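Side-chain contacts in putative aminooxidase (Propionibacterium acnes, PDB 2BA9), which isomerises polyunsaturated fatty acids, producing conjugated linoleic acid, and carries a bound flavin-adenine dinucleotide: residues R55-M58 against G59-G63; D68-Q71 against E72-R76; A207-E210 against H211-A214. All coordinates share one frame; numbering follows the deposited sequence.

The three contacts are all local, yet they differ with their place in the fold. Interaction 1 is a buried loop turn at the flavin, where one carboxylate folds over a backbone carbonyl and polar groups from other segments supply the donors. Interactions 2 and 3 each lie within one helix, 68-77 and 204-215, and combine backbone hydrogen bonds with a greasy inner side and a more polar outer one. These two helices pack together: Ile73 CD1 lies 3.8 Å from Phe209 CE1, and Ile70 CG2 is 3.9 Å from Met208 CE. Interaction 1 joins interaction 3 through a salt bridge, Arg55 NH2 to Glu210 OE1 (3.1 Å), but does not touch interaction 2.

Interaction 1: residues R55-M58 against G59-G63; sequences RYEM and GAIMG. With FAD (flavin-adenine dinucleotide), chain D.
Glu57 curls over the turn and lays its carboxylate on the carbonyl of Ala60. Its CB, at the start of the chain, lies 4.1 Å from Ile61 CG1. CG sits beside the backbone N (chi1 -59°), and a second bend at chi2 (-79°) swings the acid back over the turn. CD then stands 3.2 Å from Ala60 O, which faces the carboxylate almost squarely, with OE1 and OE2 each about 3.3 Å from that oxygen. Three acceptors thus crowd together in a buried place, and donors from elsewhere probably offset the repulsion: Ser48 OG bonds OE1, Thr205 N bonds OE2, and Thr205 OG1 bonds Ala60 O. A water lies within donating distance of Glu57 OE2 (2.8 Å) and of Ile61 O, but other acceptors compete for its two protons. A second water links the two ends of the bend, donating to Gly59 O (2.6 Å) and only weakly to Glu57 O. Beyond Glu57 the chain passes over one face of the isoalloxazine: Ala60 CA is 3.4 Å from FAD C5X, and Met62 O approaches FAD N3 to 3.1 Å. Backbone and the Ala60 methyl together form this wall of the flavin site in a protein of the flavin-containing amine oxidoreductase family.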
ATOM      1  N   ARG A  55      11.040  -8.487  16.203  1.00 26.56           N
ATOM      2  CA  ARG A  55      10.446  -8.573  14.888  1.00 26.54           C
ATOM      3  C   ARG A  55      10.946  -7.467  13.981  1.00 26.50           C
ATOM      4  O   ARG A  55      11.066  -6.308  14.381  1.00 26.22           O
ATOM      5  CB  ARG A  55       8.916  -8.543  14.977  1.00 26.39           C
ATOM      6  CG  ARG A  55       8.340  -9.666  15.842  1.00 26.15           C
ATOM      7  CD  ARG A  55       6.861  -9.532  16.066  1.00 25.39           C
ATOM      8  NE  ARG A  55       6.074  -9.927  14.900  1.00 24.99           N
ATOM      9  CZ  ARG A  55       4.752 -10.094  14.897  1.00 25.22           C
ATOM     10  NH1 ARG A  55       4.034  -9.899  15.997  1.00 25.33           N
ATOM     11  NH2 ARG A  55       4.136 -10.465  13.785  1.00 26.78           N
ATOM     12  N   TYR A  56      11.209  -7.829  12.736  1.00 26.61           N
ATOM     13  CA  TYR A  56      11.540  -6.846  11.724  1.00 26.63           C
ATOM     14  C   TYR A  56      10.398  -6.783  10.715  1.00 26.95           C
ATOM     15  O   TYR A  56       9.492  -7.620  10.740  1.00 27.73           O
ATOM     16  CB  TYR A  56      12.876  -7.175  11.053  1.00 26.52           C
ATOM     17  CG  TYR A  56      12.924  -8.500  10.334  1.00 25.97           C
ATOM     18  CD1 TYR A  56      12.720  -8.576   8.964  1.00 26.77           C
ATOM     19  CD2 TYR A  56      13.195  -9.677  11.018  1.00 25.43           C
ATOM     20  CE1 TYR A  56      12.788  -9.788   8.288  1.00 26.16           C
ATOM     21  CE2 TYR A  56      13.261 -10.890  10.356  1.00 26.69           C
ATOM     22  CZ  TYR A  56      13.054 -10.939   8.989  1.00 26.37           C
ATOM     23  OH  TYR A  56      13.116 -12.144   8.331  1.00 27.72           O
ATOM     24  N   GLU A  57      10.446  -5.783   9.841  1.00 26.42           N
ATOM     25  CA  GLU A  57       9.372  -5.539   8.903  1.00 26.26           C
ATOM     26  C   GLU A  57       9.845  -5.930   7.505  1.00 26.25           C
ATOM     27  O   GLU A  57      10.847  -5.405   6.980  1.00 25.59           O
ATOM     28  CB  GLU A  57       8.940  -4.067   8.929  1.00 26.24           C
ATOM     29  CG  GLU A  57       8.443  -3.517  10.281  1.00 27.21           C
ATOM     30  CD  GLU A  57       7.003  -3.902  10.633  1.00 28.53           C
ATOM     31  OE1 GLU A  57       6.538  -4.996  10.213  1.00 27.73           O
ATOM     32  OE2 GLU A  57       6.325  -3.097  11.333  1.00 27.76           O
ATOM     33  N   MET A  58       9.139  -6.881   6.919  1.00 26.63           N
ATOM     34  CA  MET A  58       9.273  -7.183   5.507  1.00 27.14           C
ATOM     35  C   MET A  58       8.282  -6.359   4.679  1.00 27.56           C
ATOM     36  O   MET A  58       8.400  -6.275   3.453  1.00 28.40           O
ATOM     37  CB  MET A  58       9.084  -8.687   5.263  1.00 26.95           C
ATOM     38  CG  MET A  58      10.320  -9.510   5.630  1.00 27.81           C
ATOM     39  SD  MET A  58      11.841  -9.088   4.706  1.00 26.95           S
ATOM     40  CE  MET A  58      11.237  -9.305   3.025  1.00 22.97           C
ATOM     41  N   GLY A  59       7.321  -5.730   5.344  1.00 28.33           N
ATOM     42  CA  GLY A  59       6.331  -4.891   4.652  1.00 28.10           C
ATOM     43  C   GLY A  59       6.154  -3.526   5.294  1.00 28.26           C
ATOM     44  O   GLY A  59       7.143  -2.865   5.666  1.00 28.66           O
ATOM     45  N   ALA A  60       4.890  -3.106   5.431  1.00 27.65           N
ATOM     46  CA  ALA A  60       4.552  -1.855   6.091  1.00 27.28           C
ATOM     47  C   ALA A  60       5.303  -1.681   7.393  1.00 27.50           C
ATOM     48  O   ALA A  60       5.492  -2.638   8.153  1.00 27.55           O
ATOM     49  CB  ALA A  60       3.042  -1.753   6.340  1.00 27.45           C
ATOM     50  N   ILE A  61       5.719  -0.437   7.623  1.00 27.06           N
ATOM     51  CA  ILE A  61       6.411  -0.012   8.823  1.00 26.64           C
ATOM     52  C   ILE A  61       5.597   1.010   9.630  1.00 26.40           C
ATOM     53  O   ILE A  61       5.506   0.919  10.852  1.00 26.36           O
ATOM     54  CB  ILE A  61       7.739   0.688   8.477  1.00 26.30           C
ATOM     55  CG1 ILE A  61       8.592  -0.197   7.560  1.00 27.61           C
ATOM     56  CG2 ILE A  61       8.475   1.083   9.763  1.00 25.96           C
ATOM     57  CD1 ILE A  61       9.812   0.513   6.960  1.00 27.61           C
ATOM     58  N   MET A  62       5.022   1.988   8.942  1.00 26.46           N
ATOM     59  CA  MET A  62       4.553   3.207   9.602  1.00 25.73           C
ATOM     60  C   MET A  62       3.155   3.674   9.242  1.00 26.05           C
ATOM     61  O   MET A  62       2.558   3.239   8.254  1.00 25.43           O
ATOM     62  CB  MET A  62       5.531   4.354   9.319  1.00 26.05           C
ATOM     63  CG  MET A  62       5.600   4.835   7.868  1.00 25.22           C
ATOM     64  SD  MET A  62       7.113   5.776   7.554  1.00 25.49           S
ATOM     65  CE  MET A  62       8.343   4.458   7.456  1.00 26.12           C
ATOM     66  N   GLY A  63       2.664   4.594  10.074  1.00 26.47           N
ATOM     67  CA  GLY A  63       1.452   5.364   9.819  1.00 26.86           C
ATOM     68  C   GLY A  63       1.650   6.807  10.264  1.00 26.99           C
ATOM     69  O   GLY A  63       2.745   7.199  10.689  1.00 27.48           O
TER
HETATM   70  PA  FAD D 500      -2.629  -7.272   1.170  1.00 19.59           P
HETATM   71  O1A FAD D 500      -1.937  -6.627   2.335  1.00 19.96           O
HETATM   72  O2A FAD D 500      -1.767  -7.622  -0.026  1.00 19.83           O
HETATM   73  O5B FAD D 500      -3.288  -8.645   1.666  1.00 20.92           O
HETATM   74  C5B FAD D 500      -4.038  -9.382   0.729  1.00 23.05           C
HETATM   75  C4B FAD D 500      -4.379 -10.745   1.293  1.00 23.62           C
HETATM   76  O4B FAD D 500      -5.162 -11.446   0.349  1.00 24.57           O
HETATM   77  C3B FAD D 500      -3.125 -11.568   1.598  1.00 23.93           C
HETATM   78  O3B FAD D 500      -3.166 -12.031   2.928  1.00 23.63           O
HETATM   79  C2B FAD D 500      -3.170 -12.676   0.572  1.00 24.35           C
HETATM   80  O2B FAD D 500      -2.499 -13.861   1.000  1.00 24.46           O
HETATM   81  C1B FAD D 500      -4.679 -12.769   0.286  1.00 24.38           C
HETATM   82  N9A FAD D 500      -4.915 -13.396  -1.027  1.00 23.97           N
HETATM   83  C8A FAD D 500      -4.387 -13.020  -2.244  1.00 24.64           C
HETATM   84  N7A FAD D 500      -4.837 -13.880  -3.201  1.00 23.58           N
HETATM   85  C5A FAD D 500      -5.648 -14.798  -2.606  1.00 24.46           C
HETATM   86  C6A FAD D 500      -6.365 -15.911  -3.088  1.00 23.92           C
HETATM   87  N6A FAD D 500      -6.632 -16.002  -4.431  1.00 23.78           N
HETATM   88  N1A FAD D 500      -7.140 -16.645  -2.196  1.00 24.67           N
HETATM   89  C2A FAD D 500      -7.167 -16.340  -0.843  1.00 25.15           C
HETATM   90  N3A FAD D 500      -6.451 -15.243  -0.380  1.00 24.60           N
HETATM   91  C4A FAD D 500      -5.693 -14.500  -1.233  1.00 24.25           C
HETATM   92  N1  FAD D 500       1.176   0.814   4.137  1.00 25.89           N
HETATM   93  C2  FAD D 500       1.059   1.937   4.930  1.00 28.77           C
HETATM   94  O2  FAD D 500      -0.053   2.316   5.297  1.00 25.85           O
HETATM   95  N3  FAD D 500       2.189   2.647   5.284  1.00 29.83           N
HETATM   96  C4  FAD D 500       3.435   2.220   4.874  1.00 29.28           C
HETATM   97  O4  FAD D 500       4.431   2.871   5.227  1.00 30.85           O
HETATM   98  C4X FAD D 500       3.557   1.074   4.082  1.00 27.21           C
HETATM   99  N5  FAD D 500       4.788   0.628   3.633  1.00 24.38           N
HETATM  100  C5X FAD D 500       4.933  -0.587   2.991  1.00 24.27           C
HETATM  101  C6  FAD D 500       6.198  -1.077   2.677  1.00 23.47           C
HETATM  102  C7  FAD D 500       6.329  -2.321   2.065  1.00 23.93           C
HETATM  103  C7M FAD D 500       7.710  -2.826   1.756  1.00 23.84           C
HETATM  104  C8  FAD D 500       5.194  -3.066   1.756  1.00 23.67           C
HETATM  105  C8M FAD D 500       5.281  -4.408   1.094  1.00 22.83           C
HETATM  106  C9  FAD D 500       3.934  -2.565   2.068  1.00 23.66           C
HETATM  107  C9A FAD D 500       3.784  -1.319   2.679  1.00 24.16           C
HETATM  108  N10 FAD D 500       2.520  -0.782   2.984  1.00 23.80           N
HETATM  109  C10 FAD D 500       2.411   0.365   3.737  1.00 25.30           C
HETATM  110  C1' FAD D 500       1.302  -1.219   2.241  1.00 20.63           C
HETATM  111  C2' FAD D 500       0.396  -2.096   3.096  1.00 19.91           C
HETATM  112  O2' FAD D 500       1.119  -3.131   3.754  1.00 21.29           O
HETATM  113  C3' FAD D 500      -0.676  -2.670   2.182  1.00 20.46           C
HETATM  114  O3' FAD D 500      -1.277  -1.610   1.435  1.00 20.43           O
HETATM  115  C4' FAD D 500      -1.718  -3.437   2.980  1.00 20.53           C
HETATM  116  O4' FAD D 500      -1.182  -4.647   3.501  1.00 24.59           O
HETATM  117  C5' FAD D 500      -2.919  -3.695   2.081  1.00 21.46           C
HETATM  118  O5' FAD D 500      -3.761  -4.648   2.665  1.00 20.30           O
HETATM  119  P   FAD D 500      -4.769  -5.515   1.737  1.00 20.53           P
HETATM  120  O1P FAD D 500      -5.530  -6.520   2.580  1.00 20.58           O
HETATM  121  O2P FAD D 500      -5.670  -4.563   1.030  1.00 23.73           O
HETATM  122  O3P FAD D 500      -3.846  -6.331   0.708  1.00 21.28           O
HETATM  123  O   HOH W   1       6.700  -0.774  12.835  1.00 21.37           O
HETATM  124  O   HOH W   2       9.605  -3.312   5.172  1.00 26.22           O

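Interaction 2: residues D68-Q71 against E72-R76; sequences DTIQ and EIMDR
Ile70 and Ile73 run alongside each other in the same direction on the buried face of alpha-helix 68-77, and their CD1 methyls meet at 3.7 Å. This is the tight part of the contact: Ile73 reaches Met23 of helix 16-28 as well as Leu212 of helix 204-215, while Ile70 touches Phe408. Thr69 and Met74 are buried too, and the Met74 side chain extends to Val81, Trp199 and Trp201. Regular i to i+4 backbone bonds tie the two halves of the helix together, among them Met74 N to Ile70 O (2.9 Å). The outer side is looser and polar. Asp68 and Asp75 are exposed, and Glu72, partly so, is held by Tyr24 OH through OE1. Gln71 bends at chi2 (58°), which brings its amide to Asp75; the two side chains cross at about a right angle, while their flat ends are tilted by only 32°. Met74 CE packs against that amide, 3.7 Å from Gln71 OE1. Gln71 NE2 donates to Asp75 OD1 at 2.9 Å; the acceptor lies in the amide plane, but the donor arrives from above the carboxylate plane, 38° out of it.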
ATOM      1  N   ASP A  68      -7.065   7.434  11.095  1.00 26.67           N
ATOM      2  CA  ASP A  68      -8.237   7.309  11.977  1.00 26.33           C
ATOM      3  C   ASP A  68      -8.785   5.879  12.067  1.00 25.57           C
ATOM      4  O   ASP A  68      -9.076   5.397  13.161  1.00 25.56           O
ATOM      5  CB  ASP A  68      -9.348   8.277  11.550  1.00 26.79           C
ATOM      6  CG  ASP A  68      -9.035   9.765  11.911  1.00 28.34           C
ATOM      7  OD1 ASP A  68      -8.279  10.036  12.871  1.00 27.75           O
ATOM      8  OD2 ASP A  68      -9.570  10.671  11.233  1.00 28.67           O
ATOM      9  N   THR A  69      -8.908   5.198  10.927  1.00 24.52           N
ATOM     10  CA  THR A  69      -9.456   3.834  10.918  1.00 23.82           C
ATOM     11  C   THR A  69      -8.508   2.862  11.630  1.00 23.36           C
ATOM     12  O   THR A  69      -8.950   2.027  12.411  1.00 21.84           O
ATOM     13  CB  THR A  69      -9.769   3.357   9.491  1.00 24.03           C
ATOM     14  OG1 THR A  69     -10.500   4.388   8.803  1.00 22.83           O
ATOM     15  CG2 THR A  69     -10.597   2.086   9.515  1.00 23.01           C
ATOM     16  N   ILE A  70      -7.208   2.997  11.395  1.00 23.45           N
ATOM     17  CA  ILE A  70      -6.239   2.177  12.131  1.00 23.98           C
ATOM     18  C   ILE A  70      -6.319   2.453  13.634  1.00 24.25           C
ATOM     19  O   ILE A  70      -6.186   1.526  14.427  1.00 24.69           O
ATOM     20  CB  ILE A  70      -4.777   2.336  11.631  1.00 23.91           C
ATOM     21  CG1 ILE A  70      -4.687   2.032  10.121  1.00 25.12           C
ATOM     22  CG2 ILE A  70      -3.837   1.409  12.428  1.00 22.90           C
ATOM     23  CD1 ILE A  70      -5.473   0.767   9.660  1.00 22.28           C
ATOM     24  N   GLN A  71      -6.574   3.702  14.033  1.00 25.01           N
ATOM     25  CA  GLN A  71      -6.799   4.001  15.452  1.00 25.08           C
ATOM     26  C   GLN A  71      -7.993   3.224  15.998  1.00 25.44           C
ATOM     27  O   GLN A  71      -7.934   2.679  17.108  1.00 25.87           O
ATOM     28  CB  GLN A  71      -7.005   5.494  15.694  1.00 25.31           C
ATOM     29  CG  GLN A  71      -7.182   5.855  17.172  1.00 25.12           C
ATOM     30  CD  GLN A  71      -6.001   5.430  18.014  1.00 24.96           C
ATOM     31  OE1 GLN A  71      -4.896   5.945  17.848  1.00 26.29           O
ATOM     32  NE2 GLN A  71      -6.222   4.477  18.922  1.00 25.21           N
ATOM     33  N   GLU A  72      -9.071   3.161  15.224  1.00 25.86           N
ATOM     34  CA  GLU A  72     -10.251   2.364  15.613  1.00 26.11           C
ATOM     35  C   GLU A  72      -9.927   0.873  15.792  1.00 26.25           C
ATOM     36  O   GLU A  72     -10.488   0.199  16.682  1.00 25.31           O
ATOM     37  CB  GLU A  72     -11.362   2.508  14.582  1.00 26.21           C
ATOM     38  CG  GLU A  72     -12.232   3.732  14.761  1.00 27.68           C
ATOM     39  CD  GLU A  72     -13.287   3.824  13.683  1.00 29.31           C
ATOM     40  OE1 GLU A  72     -13.794   2.767  13.252  1.00 29.34           O
ATOM     41  OE2 GLU A  72     -13.599   4.952  13.256  1.00 33.03           O
ATOM     42  N   ILE A  73      -9.037   0.379  14.931  1.00 26.28           N
ATOM     43  CA  ILE A  73      -8.573  -1.001  14.979  1.00 26.68           C
ATOM     44  C   ILE A  73      -7.775  -1.243  16.249  1.00 27.09           C
ATOM     45  O   ILE A  73      -8.018  -2.234  16.938  1.00 28.09           O
ATOM     46  CB  ILE A  73      -7.728  -1.384  13.724  1.00 26.52           C
ATOM     47  CG1 ILE A  73      -8.605  -1.398  12.470  1.00 26.98           C
ATOM     48  CG2 ILE A  73      -7.076  -2.749  13.902  1.00 26.14           C
ATOM     49  CD1 ILE A  73      -7.836  -1.632  11.168  1.00 26.94           C
ATOM     50  N   MET A  74      -6.845  -0.339  16.582  1.00 27.22           N
ATOM     51  CA  MET A  74      -6.070  -0.454  17.834  1.00 26.72           C
ATOM     52  C   MET A  74      -6.968  -0.392  19.095  1.00 26.21           C
ATOM     53  O   MET A  74      -6.686  -1.060  20.094  1.00 26.12           O
ATOM     54  CB  MET A  74      -4.977   0.630  17.918  1.00 26.88           C
ATOM     55  CG  MET A  74      -3.849   0.494  16.893  1.00 27.31           C
ATOM     56  SD  MET A  74      -2.459   1.622  17.197  1.00 28.40           S
ATOM     57  CE  MET A  74      -3.057   3.120  16.415  1.00 26.81           C
ATOM     58  N   ASP A  75      -8.033   0.415  19.054  1.00 25.50           N
ATOM     59  CA  ASP A  75      -8.972   0.513  20.181  1.00 24.62           C
ATOM     60  C   ASP A  75      -9.576  -0.862  20.452  1.00 24.02           C
ATOM     61  O   ASP A  75      -9.771  -1.271  21.606  1.00 23.46           O
ATOM     62  CB  ASP A  75     -10.131   1.476  19.898  1.00 24.41           C
ATOM     63  CG  ASP A  75      -9.702   2.922  19.738  1.00 24.39           C
ATOM     64  OD1 ASP A  75      -8.585   3.306  20.156  1.00 24.61           O
ATOM     65  OD2 ASP A  75     -10.521   3.685  19.184  1.00 22.68           O
ATOM     66  N   ARG A  76      -9.889  -1.560  19.367  1.00 23.78           N
ATOM     67  CA  ARG A  76     -10.499  -2.888  19.441  1.00 23.62           C
ATOM     68  C   ARG A  76      -9.530  -3.964  19.940  1.00 23.40           C
ATOM     69  O   ARG A  76      -9.927  -4.888  20.661  1.00 23.73           O
ATOM     70  CB  ARG A  76     -11.042  -3.271  18.064  1.00 23.76           C
ATOM     71  CG  ARG A  76     -12.009  -4.419  18.110  1.00 24.04           C
ATOM     72  CD  ARG A  76     -12.547  -4.757  16.754  1.00 23.53           C
ATOM     73  NE  ARG A  76     -13.033  -6.127  16.757  1.00 23.24           N
ATOM     74  CZ  ARG A  76     -14.304  -6.511  16.762  1.00 24.29           C
ATOM     75  NH1 ARG A  76     -15.306  -5.631  16.722  1.00 24.07           N
ATOM     76  NH2 ARG A  76     -14.569  -7.813  16.791  1.00 24.15           N
TER

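Interaction 3: residues A207-E210 against H211-A214; sequences AMFE and HLNA
The imidazole of His211 receives Ala207 O on one face, the oxygen standing 3.0 Å above the ring plane and over its centre. Both residues belong to alpha-helix 204-215, and the same carbonyl oxygen accepts the backbone bond from His211 N (2.9 Å, 157°). Because CG sits beside the backbone N (chi1 -56°), the ring folds back along the helix over the preceding turn. Ala207 CB comes 4.1 Å from His211 CE1, and ND1 is hydrogen-bonded to Asp79 OD1, which would help fix the rotation of the ring. The other flat group, the Phe209 ring, is met obliquely by Leu212 CD2, 4.2 Å from Phe209 CD1. This greasy side is buried: Phe209 also reaches Pro16 and Leu19 of helix 16-28 and Phe408 and Cys412 of helix 408-423. The Phe209 side chain lies near, without touching, a glycine-rich turn that is consistent with a Rossmann-type dinucleotide-binding motif. The backbone bonds of the helix continue with Leu212 N to Met208 O and Asn213 N to Phe209 O, in both of which the donor stands above the carbonyl plane. At the more polar end of the contact, Asn213 OD1 takes a bond from Ala220 N. The other end of that amide is tied back to the helix by a water, which accepts from Asn213 ND2 at 2.8 Å and donates to Glu210 O at 2.6 Å.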
ATOM      1  N   ALA A 207       1.389  -7.297  13.888  1.00 24.90           N
ATOM      2  CA  ALA A 207       0.868  -7.679  15.208  1.00 25.15           C
ATOM      3  C   ALA A 207      -0.593  -7.312  15.425  1.00 25.47           C
ATOM      4  O   ALA A 207      -1.365  -8.126  15.913  1.00 25.41           O
ATOM      5  CB  ALA A 207       1.718  -7.062  16.317  1.00 25.01           C
ATOM      6  N   MET A 208      -0.956  -6.074  15.080  1.00 25.37           N
ATOM      7  CA  MET A 208      -2.297  -5.567  15.349  1.00 25.68           C
ATOM      8  C   MET A 208      -3.380  -6.197  14.469  1.00 25.53           C
ATOM      9  O   MET A 208      -4.543  -6.251  14.855  1.00 25.36           O
ATOM     10  CB  MET A 208      -2.337  -4.030  15.245  1.00 25.97           C
ATOM     11  CG  MET A 208      -1.964  -3.439  13.887  1.00 26.99           C
ATOM     12  SD  MET A 208      -1.457  -1.701  14.053  1.00 27.49           S
ATOM     13  CE  MET A 208      -0.987  -1.304  12.355  1.00 26.17           C
ATOM     14  N   PHE A 209      -2.997  -6.667  13.290  1.00 25.70           N
ATOM     15  CA  PHE A 209      -3.916  -7.389  12.424  1.00 25.64           C
ATOM     16  C   PHE A 209      -4.014  -8.865  12.834  1.00 25.47           C
ATOM     17  O   PHE A 209      -5.056  -9.491  12.676  1.00 25.49           O
ATOM     18  CB  PHE A 209      -3.503  -7.217  10.973  1.00 25.60           C
ATOM     19  CG  PHE A 209      -3.655  -5.814  10.485  1.00 25.83           C
ATOM     20  CD1 PHE A 209      -4.929  -5.281  10.246  1.00 27.59           C
ATOM     21  CD2 PHE A 209      -2.551  -5.006  10.306  1.00 26.31           C
ATOM     22  CE1 PHE A 209      -5.093  -3.962   9.809  1.00 26.78           C
ATOM     23  CE2 PHE A 209      -2.697  -3.698   9.865  1.00 27.14           C
ATOM     24  CZ  PHE A 209      -3.977  -3.171   9.608  1.00 26.35           C
ATOM     25  N   GLU A 210      -2.933  -9.416  13.382  1.00 25.35           N
ATOM     26  CA  GLU A 210      -3.022 -10.719  14.035  1.00 25.11           C
ATOM     27  C   GLU A 210      -4.017 -10.626  15.192  1.00 25.33           C
ATOM     28  O   GLU A 210      -4.926 -11.444  15.304  1.00 26.06           O
ATOM     29  CB  GLU A 210      -1.643 -11.199  14.498  1.00 25.16           C
ATOM     30  CG  GLU A 210      -0.740 -11.557  13.342  1.00 24.80           C
ATOM     31  CD  GLU A 210       0.690 -11.881  13.753  1.00 24.39           C
ATOM     32  OE1 GLU A 210       1.251 -11.261  14.688  1.00 23.27           O
ATOM     33  OE2 GLU A 210       1.273 -12.743  13.086  1.00 25.89           O
ATOM     34  N   HIS A 211      -3.897  -9.583  16.007  1.00 25.08           N
ATOM     35  CA  HIS A 211      -4.798  -9.411  17.143  1.00 24.59           C
ATOM     36  C   HIS A 211      -6.233  -9.057  16.728  1.00 24.20           C
ATOM     37  O   HIS A 211      -7.187  -9.522  17.341  1.00 23.79           O
ATOM     38  CB  HIS A 211      -4.262  -8.353  18.084  1.00 25.13           C
ATOM     39  CG  HIS A 211      -2.878  -8.627  18.568  1.00 26.67           C
ATOM     40  ND1 HIS A 211      -2.028  -7.627  18.983  1.00 27.12           N
ATOM     41  CD2 HIS A 211      -2.179  -9.785  18.672  1.00 27.73           C
ATOM     42  CE1 HIS A 211      -0.876  -8.159  19.348  1.00 27.90           C
ATOM     43  NE2 HIS A 211      -0.941  -9.466  19.163  1.00 27.00           N
ATOM     44  N   LEU A 212      -6.388  -8.242  15.690  1.00 23.66           N
ATOM     45  CA  LEU A 212      -7.714  -7.954  15.157  1.00 23.38           C
ATOM     46  C   LEU A 212      -8.448  -9.246  14.777  1.00 23.01           C
ATOM     47  O   LEU A 212      -9.632  -9.417  15.096  1.00 22.67           O
ATOM     48  CB  LEU A 212      -7.635  -7.024  13.934  1.00 23.34           C
ATOM     49  CG  LEU A 212      -8.963  -6.718  13.214  1.00 22.65           C
ATOM     50  CD1 LEU A 212     -10.017  -6.078  14.163  1.00 22.73           C
ATOM     51  CD2 LEU A 212      -8.706  -5.839  12.005  1.00 20.58           C
ATOM     52  N   ASN A 213      -7.739 -10.111  14.065  1.00 22.54           N
ATOM     53  CA  ASN A 213      -8.226 -11.428  13.676  1.00 22.87           C
ATOM     54  C   ASN A 213      -8.731 -12.186  14.888  1.00 22.67           C
ATOM     55  O   ASN A 213      -9.849 -12.694  14.885  1.00 22.51           O
ATOM     56  CB  ASN A 213      -7.093 -12.218  12.989  1.00 23.48           C
ATOM     57  CG  ASN A 213      -7.566 -13.525  12.351  1.00 23.09           C
ATOM     58  OD1 ASN A 213      -8.509 -13.528  11.565  1.00 23.00           O
ATOM     59  ND2 ASN A 213      -6.878 -14.633  12.661  1.00 23.08           N
ATOM     60  N   ALA A 214      -7.909 -12.231  15.938  1.00 23.06           N
ATOM     61  CA  ALA A 214      -8.291 -12.851  17.201  1.00 22.88           C
ATOM     62  C   ALA A 214      -9.585 -12.275  17.784  1.00 23.24           C
ATOM     63  O   ALA A 214     -10.408 -13.013  18.284  1.00 22.78           O
ATOM     64  CB  ALA A 214      -7.152 -12.747  18.214  1.00 22.96           C
TER
HETATM   65  O   HOH W   3      -4.974 -13.987  14.628  1.00 24.05           O